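Local coordinates for N-acetylglucosaminidase (Paenibacillus barengoltzii, PDB 6INX), which probably hydrolyses linkages of N-acetylglucosamine in glycans or chitin-type oligosaccharides as a glycoside hydrolase of family 18, at residues Gln181-Tyr185 and Gly320-Trp324; Cys310-Lys314 and Leu338-Leu342. One frame throughout, in Å; residues are numbered along the deposited sequence.

Contact 1: Gln181-Tyr185 and Gly320-Trp324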
ATOM      1  N   GLN A 181      -8.333  -3.874 -19.218  1.00 12.40           N
ATOM      2  CA  GLN A 181      -7.359  -4.882 -18.806  1.00 14.19           C
ATOM      3  C   GLN A 181      -6.746  -4.450 -17.484  1.00 14.17           C
ATOM      4  O   GLN A 181      -6.045  -3.437 -17.422  1.00 15.10           O
ATOM      5  CB  GLN A 181      -6.282  -5.031 -19.868  1.00 15.38           C
ATOM      6  CG  GLN A 181      -6.835  -5.410 -21.216  1.00 18.25           C
ATOM      7  CD  GLN A 181      -5.780  -5.353 -22.275  1.00 21.03           C
ATOM      8  OE1 GLN A 181      -5.320  -4.269 -22.644  1.00 22.48           O
ATOM      9  NE2 GLN A 181      -5.370  -6.515 -22.768  1.00 19.04           N
ATOM     10  N   LEU A 182      -6.998  -5.211 -16.428  1.00 12.68           N
ATOM     11  CA  LEU A 182      -6.411  -4.912 -15.131  1.00 12.09           C
ATOM     12  C   LEU A 182      -5.020  -5.520 -15.077  1.00 11.99           C
ATOM     13  O   LEU A 182      -4.853  -6.741 -15.203  1.00 11.03           O
ATOM     14  CB  LEU A 182      -7.273  -5.448 -13.988  1.00 12.88           C
ATOM     15  CG  LEU A 182      -8.732  -5.021 -13.959  1.00 12.38           C
ATOM     16  CD1 LEU A 182      -9.395  -5.594 -12.708  1.00 14.30           C
ATOM     17  CD2 LEU A 182      -8.817  -3.508 -14.013  1.00 15.45           C
ATOM     18  N   MET A 183      -4.019  -4.671 -14.880  1.00  9.95           N
ATOM     19  CA  MET A 183      -2.638  -5.141 -14.813  1.00 10.10           C
ATOM     20  C   MET A 183      -2.399  -5.720 -13.419  1.00  9.47           C
ATOM     21  O   MET A 183      -1.754  -5.117 -12.556  1.00 10.91           O
ATOM     22  CB  MET A 183      -1.677  -4.007 -15.138  1.00 11.72           C
ATOM     23  CG  MET A 183      -1.647  -3.676 -16.637  1.00 12.40           C
ATOM     24  SD  MET A 183      -0.444  -2.403 -17.058  1.00 14.32           S
ATOM     25  CE  MET A 183      -1.235  -1.021 -16.256  1.00 12.70           C
ATOM     26  N   THR A 184      -2.958  -6.918 -13.207  1.00  9.10           N
ATOM     27  CA  THR A 184      -2.816  -7.628 -11.930  1.00  9.68           C
ATOM     28  C   THR A 184      -1.479  -8.380 -11.879  1.00  9.71           C
ATOM     29  O   THR A 184      -1.396  -9.595 -11.678  1.00 11.29           O
ATOM     30  CB  THR A 184      -4.025  -8.517 -11.639  1.00 10.35           C
ATOM     31  OG1 THR A 184      -4.229  -9.445 -12.714  1.00 10.58           O
ATOM     32  CG2 THR A 184      -5.282  -7.679 -11.446  1.00 11.44           C
ATOM     33  N   TYR A 185      -0.418  -7.602 -12.073  1.00  9.76           N
ATOM     34  CA  TYR A 185       0.963  -8.038 -11.966  1.00 10.10           C
ATOM     35  C   TYR A 185       1.776  -6.809 -11.588  1.00  9.22           C
ATOM     36  O   TYR A 185       1.287  -5.677 -11.663  1.00 10.53           O
ATOM     37  CB  TYR A 185       1.478  -8.742 -13.239  1.00  9.82           C
ATOM     38  CG  TYR A 185       1.144  -8.104 -14.569  1.00 10.40           C
ATOM     39  CD1 TYR A 185       1.746  -6.926 -14.972  1.00 12.19           C
ATOM     40  CD2 TYR A 185       0.233  -8.702 -15.437  1.00 12.23           C
ATOM     41  CE1 TYR A 185       1.454  -6.354 -16.204  1.00 11.36           C
ATOM     42  CE2 TYR A 185      -0.056  -8.140 -16.681  1.00 13.25           C
ATOM     43  CZ  TYR A 185       0.550  -6.963 -17.044  1.00 13.01           C
ATOM     44  OH  TYR A 185       0.278  -6.383 -18.266  1.00 14.59           O
ATOM     45  N   GLY A 320     -12.085 -12.310 -19.416  1.00 12.95           N
ATOM     46  CA  GLY A 320     -10.984 -13.161 -19.831  1.00 12.40           C
ATOM     47  C   GLY A 320      -9.689 -12.741 -19.153  1.00 11.56           C
ATOM     48  O   GLY A 320      -9.704 -12.143 -18.081  1.00 13.05           O
ATOM     49  N   VAL A 321      -8.578 -13.096 -19.799  1.00 11.79           N
ATOM     50  CA  VAL A 321      -7.238 -12.944 -19.236  1.00 14.70           C
ATOM     51  C   VAL A 321      -6.318 -12.370 -20.301  1.00 14.20           C
ATOM     52  O   VAL A 321      -6.417 -12.727 -21.480  1.00 13.44           O
ATOM     53  CB  VAL A 321      -6.678 -14.292 -18.732  1.00 12.88           C
ATOM     54  CG1 VAL A 321      -5.270 -14.106 -18.130  1.00 15.62           C
ATOM     55  CG2 VAL A 321      -7.629 -14.937 -17.730  1.00 14.18           C
ATOM     56  N   MET A 322      -5.413 -11.485 -19.880  1.00 14.09           N
ATOM     57  CA  MET A 322      -4.315 -11.032 -20.718  1.00 12.69           C
ATOM     58  C   MET A 322      -2.990 -11.358 -20.042  1.00 13.82           C
ATOM     59  O   MET A 322      -2.931 -11.596 -18.828  1.00 15.16           O
ATOM     60  CB  MET A 322      -4.419  -9.532 -21.039  1.00 13.81           C
ATOM     61  CG  MET A 322      -4.340  -8.635 -19.828  1.00 17.37           C
ATOM     62  SD  MET A 322      -2.631  -8.292 -19.378  1.00 17.14           S
ATOM     63  CE  MET A 322      -2.898  -6.888 -18.287  1.00 15.14           C
ATOM     64  N   PHE A 323      -1.914 -11.364 -20.826  1.00 12.01           N
ATOM     65  CA  PHE A 323      -0.603 -11.661 -20.266  1.00 12.35           C
ATOM     66  C   PHE A 323       0.483 -10.742 -20.809  1.00 11.61           C
ATOM     67  O   PHE A 323       0.432 -10.280 -21.954  1.00 11.09           O
ATOM     68  CB  PHE A 323      -0.211 -13.135 -20.450  1.00 11.95           C
ATOM     69  CG  PHE A 323      -0.048 -13.565 -21.884  1.00 12.25           C
ATOM     70  CD1 PHE A 323       1.156 -13.376 -22.553  1.00 12.10           C
ATOM     71  CD2 PHE A 323      -1.083 -14.207 -22.548  1.00 15.06           C
ATOM     72  CE1 PHE A 323       1.310 -13.795 -23.875  1.00 13.23           C
ATOM     73  CE2 PHE A 323      -0.932 -14.635 -23.858  1.00 14.33           C
ATOM     74  CZ  PHE A 323       0.266 -14.432 -24.518  1.00 14.59           C
ATOM     75  N   TRP A 324       1.468 -10.484 -19.956  1.00 11.77           N
ATOM     76  CA  TRP A 324       2.719  -9.829 -20.323  1.00 11.36           C
ATOM     77  C   TRP A 324       3.828 -10.825 -20.026  1.00 12.29           C
ATOM     78  O   TRP A 324       3.951 -11.267 -18.878  1.00 12.01           O
ATOM     79  CB  TRP A 324       2.955  -8.573 -19.472  1.00 12.56           C
ATOM     80  CG  TRP A 324       4.262  -7.924 -19.835  1.00 12.32           C
ATOM     81  CD1 TRP A 324       5.508  -8.246 -19.367  1.00 13.53           C
ATOM     82  CD2 TRP A 324       4.456  -6.906 -20.818  1.00 11.39           C
ATOM     83  NE1 TRP A 324       6.454  -7.464 -19.977  1.00 14.96           N
ATOM     84  CE2 TRP A 324       5.836  -6.636 -20.877  1.00 12.85           C
ATOM     85  CE3 TRP A 324       3.592  -6.189 -21.644  1.00 13.45           C
ATOM     86  CZ2 TRP A 324       6.371  -5.678 -21.732  1.00 18.39           C
ATOM     87  CZ3 TRP A 324       4.120  -5.240 -22.487  1.00 14.21           C
ATOM     88  CH2 TRP A 324       5.501  -4.996 -22.530  1.00 14.52           C
TER
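Met322 reaches across the interior of the family 18 (β/α)8 barrel to Tyr185, from the middle of strand 320-324 to the loop that follows strand 179-183; strand 230-235 separates the two strands. The two short strand segments run 7.8 Å apart at 47°, a spacing filled by side chains; no hydrogen bond crosses.

The sulfur-aromatic contact is at the ring edge: Met322 SD lies 5.0 Å from the centroid of the Tyr185 ring, 82° off its normal. Both the sulfur and the methyl meet the phenol end, the methyl more closely, with Met322 CE 3.2 Å from Tyr185 OH and 3.5 Å from Tyr185 CE2. The bend at chi2 (85°) turns the thioether out of its strand toward these atoms. Met183 CA sits over the centre of the same ring, while Trp324 CB approaches the phenol end, 3.7 Å from Tyr185 OH, before its indole leads away to meet the Tyr10 ring.

Apolar and polar-to-carbon packing completes the join. Met322 CE lies 3.8 Å from Met183 CG. Gln181 NE2 has its hydrogen-bond partner in Asn31 OD1, and across the contact it packs 3.6 Å from Met322 CB. Inverse gamma turns centred on Met183 and Thr184 lead the chain from the strand to Tyr185.

Tyr185 lies in a Met-Thr-Tyr-Asp sequence matching the family's MxYD motif, and Met183 touches Glu111 of the DxxDxDxE signature. Van der Waals and sulfur-aromatic contacts, with no hydrogen bond between the two segments, thus brace the tyrosine in what is probably the substrate-binding end of the barrel.

Contact 2: Cys310-Lys314 and Leu338-Leu342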
ATOM      1  N   CYS A 310      -7.997 -18.769 -14.340  1.00 15.42           N
ATOM      2  CA  CYS A 310      -9.019 -19.066 -15.343  1.00 15.93           C
ATOM      3  C   CYS A 310     -10.321 -19.526 -14.697  1.00 14.19           C
ATOM      4  O   CYS A 310     -11.407 -19.093 -15.107  1.00 15.06           O
ATOM      5  CB  CYS A 310      -8.507 -20.131 -16.311  1.00 15.78           C
ATOM      6  SG  CYS A 310      -7.176 -19.583 -17.381  1.00 17.68           S
ATOM      7  N   ASP A 311     -10.234 -20.400 -13.686  1.00 15.98           N
ATOM      8  CA  ASP A 311     -11.435 -20.829 -12.974  1.00 18.39           C
ATOM      9  C   ASP A 311     -12.143 -19.643 -12.336  1.00 16.27           C
ATOM     10  O   ASP A 311     -13.378 -19.596 -12.295  1.00 17.19           O
ATOM     11  CB  ASP A 311     -11.083 -21.847 -11.885  1.00 18.22           C
ATOM     12  CG  ASP A 311     -10.491 -23.135 -12.437  1.00 27.85           C
ATOM     13  OD1 ASP A 311     -10.701 -23.439 -13.628  1.00 25.63           O
ATOM     14  OD2 ASP A 311      -9.820 -23.852 -11.667  1.00 29.60           O
ATOM     15  N   TYR A 312     -11.371 -18.683 -11.811  1.00 15.88           N
ATOM     16  CA  TYR A 312     -11.951 -17.484 -11.213  1.00 16.08           C
ATOM     17  C   TYR A 312     -12.677 -16.648 -12.260  1.00 12.84           C
ATOM     18  O   TYR A 312     -13.775 -16.138 -12.006  1.00 13.83           O
ATOM     19  CB  TYR A 312     -10.831 -16.672 -10.547  1.00 13.69           C
ATOM     20  CG  TYR A 312     -11.264 -15.384  -9.868  1.00 12.60           C
ATOM     21  CD1 TYR A 312     -11.237 -14.161 -10.549  1.00 14.30           C
ATOM     22  CD2 TYR A 312     -11.652 -15.379  -8.535  1.00 13.71           C
ATOM     23  CE1 TYR A 312     -11.626 -12.983  -9.924  1.00 13.81           C
ATOM     24  CE2 TYR A 312     -12.041 -14.199  -7.901  1.00 15.50           C
ATOM     25  CZ  TYR A 312     -12.019 -13.009  -8.599  1.00 15.97           C
ATOM     26  OH  TYR A 312     -12.409 -11.847  -7.962  1.00 18.20           O
ATOM     27  N   VAL A 313     -12.086 -16.510 -13.447  1.00 14.44           N
ATOM     28  CA  VAL A 313     -12.734 -15.764 -14.523  1.00 14.48           C
ATOM     29  C   VAL A 313     -14.080 -16.389 -14.868  1.00 14.26           C
ATOM     30  O   VAL A 313     -15.087 -15.689 -15.024  1.00 15.57           O
ATOM     31  CB  VAL A 313     -11.801 -15.692 -15.747  1.00 13.83           C
ATOM     32  CG1 VAL A 313     -12.570 -15.370 -17.021  1.00 14.22           C
ATOM     33  CG2 VAL A 313     -10.702 -14.655 -15.516  1.00 14.93           C
ATOM     34  N   LYS A 314     -14.123 -17.719 -14.953  1.00 17.42           N
ATOM     35  CA  LYS A 314     -15.367 -18.404 -15.296  1.00 17.92           C
ATOM     36  C   LYS A 314     -16.399 -18.266 -14.183  1.00 18.59           C
ATOM     37  O   LYS A 314     -17.564 -17.947 -14.442  1.00 19.67           O
ATOM     38  CB  LYS A 314     -15.087 -19.878 -15.594  1.00 18.34           C
ATOM     39  CG  LYS A 314     -14.245 -20.115 -16.835  1.00 22.11           C
ATOM     40  CD  LYS A 314     -13.894 -21.589 -16.957  1.00 24.50           C
ATOM     41  CE  LYS A 314     -13.450 -21.934 -18.354  1.00 27.11           C
ATOM     42  NZ  LYS A 314     -12.966 -23.341 -18.427  1.00 30.09           N
ATOM     43  N   LEU A 338      -3.215 -21.102 -20.314  1.00 16.50           N
ATOM     44  CA  LEU A 338      -4.270 -20.104 -20.432  1.00 16.65           C
ATOM     45  C   LEU A 338      -5.319 -20.543 -21.445  1.00 14.59           C
ATOM     46  O   LEU A 338      -6.529 -20.469 -21.185  1.00 17.02           O
ATOM     47  CB  LEU A 338      -3.649 -18.767 -20.852  1.00 17.51           C
ATOM     48  CG  LEU A 338      -4.421 -17.493 -20.556  1.00 27.03           C
ATOM     49  CD1 LEU A 338      -4.639 -17.396 -19.074  1.00 23.28           C
ATOM     50  CD2 LEU A 338      -3.627 -16.292 -21.063  1.00 24.95           C
ATOM     51  N   TYR A 339      -4.869 -21.003 -22.613  1.00 15.16           N
ATOM     52  CA  TYR A 339      -5.788 -21.461 -23.649  1.00 17.62           C
ATOM     53  C   TYR A 339      -6.657 -22.617 -23.160  1.00 18.77           C
ATOM     54  O   TYR A 339      -7.873 -22.633 -23.387  1.00 17.40           O
ATOM     55  CB  TYR A 339      -4.985 -21.871 -24.882  1.00 17.99           C
ATOM     56  CG  TYR A 339      -5.817 -22.496 -25.972  1.00 21.99           C
ATOM     57  CD1 TYR A 339      -6.702 -21.728 -26.718  1.00 23.15           C
ATOM     58  CD2 TYR A 339      -5.714 -23.849 -26.258  1.00 26.73           C
ATOM     59  CE1 TYR A 339      -7.468 -22.294 -27.717  1.00 26.62           C
ATOM     60  CE2 TYR A 339      -6.474 -24.424 -27.254  1.00 26.05           C
ATOM     61  CZ  TYR A 339      -7.349 -23.640 -27.980  1.00 31.75           C
ATOM     62  OH  TYR A 339      -8.110 -24.207 -28.979  1.00 37.69           O
ATOM     63  N   GLN A 340      -6.053 -23.589 -22.475  1.00 18.29           N
ATOM     64  CA  GLN A 340      -6.820 -24.724 -21.964  1.00 18.07           C
ATOM     65  C   GLN A 340      -7.796 -24.299 -20.879  1.00 23.50           C
ATOM     66  O   GLN A 340      -8.894 -24.854 -20.774  1.00 19.85           O
ATOM     67  CB  GLN A 340      -5.875 -25.767 -21.383  1.00 21.96           C
ATOM     68  CG  GLN A 340      -4.958 -26.415 -22.372  1.00 20.84           C
ATOM     69  CD  GLN A 340      -3.849 -27.161 -21.666  1.00 23.72           C
ATOM     70  OE1 GLN A 340      -3.795 -27.185 -20.430  1.00 27.33           O
ATOM     71  NE2 GLN A 340      -2.948 -27.750 -22.434  1.00 25.43           N
ATOM     72  N   GLY A 341      -7.400 -23.342 -20.037  1.00 19.39           N
ATOM     73  CA  GLY A 341      -8.232 -22.952 -18.918  1.00 19.63           C
ATOM     74  C   GLY A 341      -9.451 -22.143 -19.296  1.00 19.74           C
ATOM     75  O   GLY A 341     -10.371 -22.020 -18.482  1.00 26.00           O
ATOM     76  N   LEU A 342      -9.482 -21.583 -20.504  1.00 18.61           N
ATOM     77  CA  LEU A 342     -10.592 -20.722 -20.898  1.00 21.91           C
ATOM     78  C   LEU A 342     -11.380 -21.297 -22.075  1.00 26.21           C
ATOM     79  O   LEU A 342     -11.127 -22.424 -22.498  1.00 32.07           O
ATOM     80  CB  LEU A 342     -10.075 -19.325 -21.230  1.00 20.93           C
ATOM     81  CG  LEU A 342      -9.548 -18.560 -20.010  1.00 18.45           C
ATOM     82  CD1 LEU A 342      -8.886 -17.266 -20.457  1.00 19.45           C
ATOM     83  CD2 LEU A 342     -10.672 -18.276 -19.023  1.00 18.58           C
TER
HETATM   84  O   HOH W   1     -11.840 -24.438 -20.505  1.00 29.51           O
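Cys310 meets Gly341 and Leu342 where two outer helices of the (β/α)8 barrel, 303-316 and 333-341, come together outside strand 320-324. The two backbones come nearest, by CA atoms, at Cys310 and Gly341, 5.3 Å apart; with hydrogen alone in place of a side chain, Gly341 lets the cysteine come this near.

The apolar part centres on the thiol. Cys310 SG lies 3.7 Å from Leu342 CG and 3.8 Å from Leu338 CD1, so it touches both leucines. Beside it, Leu342 CD2 rests against Val313 CG1, the two side chains crossing at about a right angle. Val321 of the adjoining strand touches Val313 and both leucines, which ties this seam to the barrel wall.

The polar part belongs to Lys314. Its chain runs extended beyond CG, chi2 to chi4 all near 180°, and brings NZ to 2.9 Å from Gly341 O. The ammonium approaches at a C=O...N angle of 129° and lies 49° out of the carbonyl plane, clear of the lone-pair directions. A positive group here would interact favourably with the carbonyl-rich C-terminal end of helix 333-341. One water extends the grip: it accepts from Lys314 NZ at 2.6 Å and donates to Gln340 O and Leu342 O, so the lysine engages three successive carbonyls, one directly and two through that water.

Strand 320-324 joins the two contacts, its alternate residues serving opposite sides of the barrel wall. Met322 and Trp324 enter contact 1 inside, whereas Val321 and Phe323 face the helices of contact 2; the contact centres are about 13 Å apart. Val321 CG1 lies 3.5 Å from Leu338 CD1, and Phe323 CD2 is 3.6 Å from Leu338 CD2, so one leucine spans both outward residues. Helix 303-316 precedes the strand and helix 333-341 follows it. Contact 1, centred about 4 Å from the chain centre, borders the probable active site where Met183 touches Glu111, probably the acid of the family signature; contact 2, about 17 Å from that centre, belongs to the outer layer.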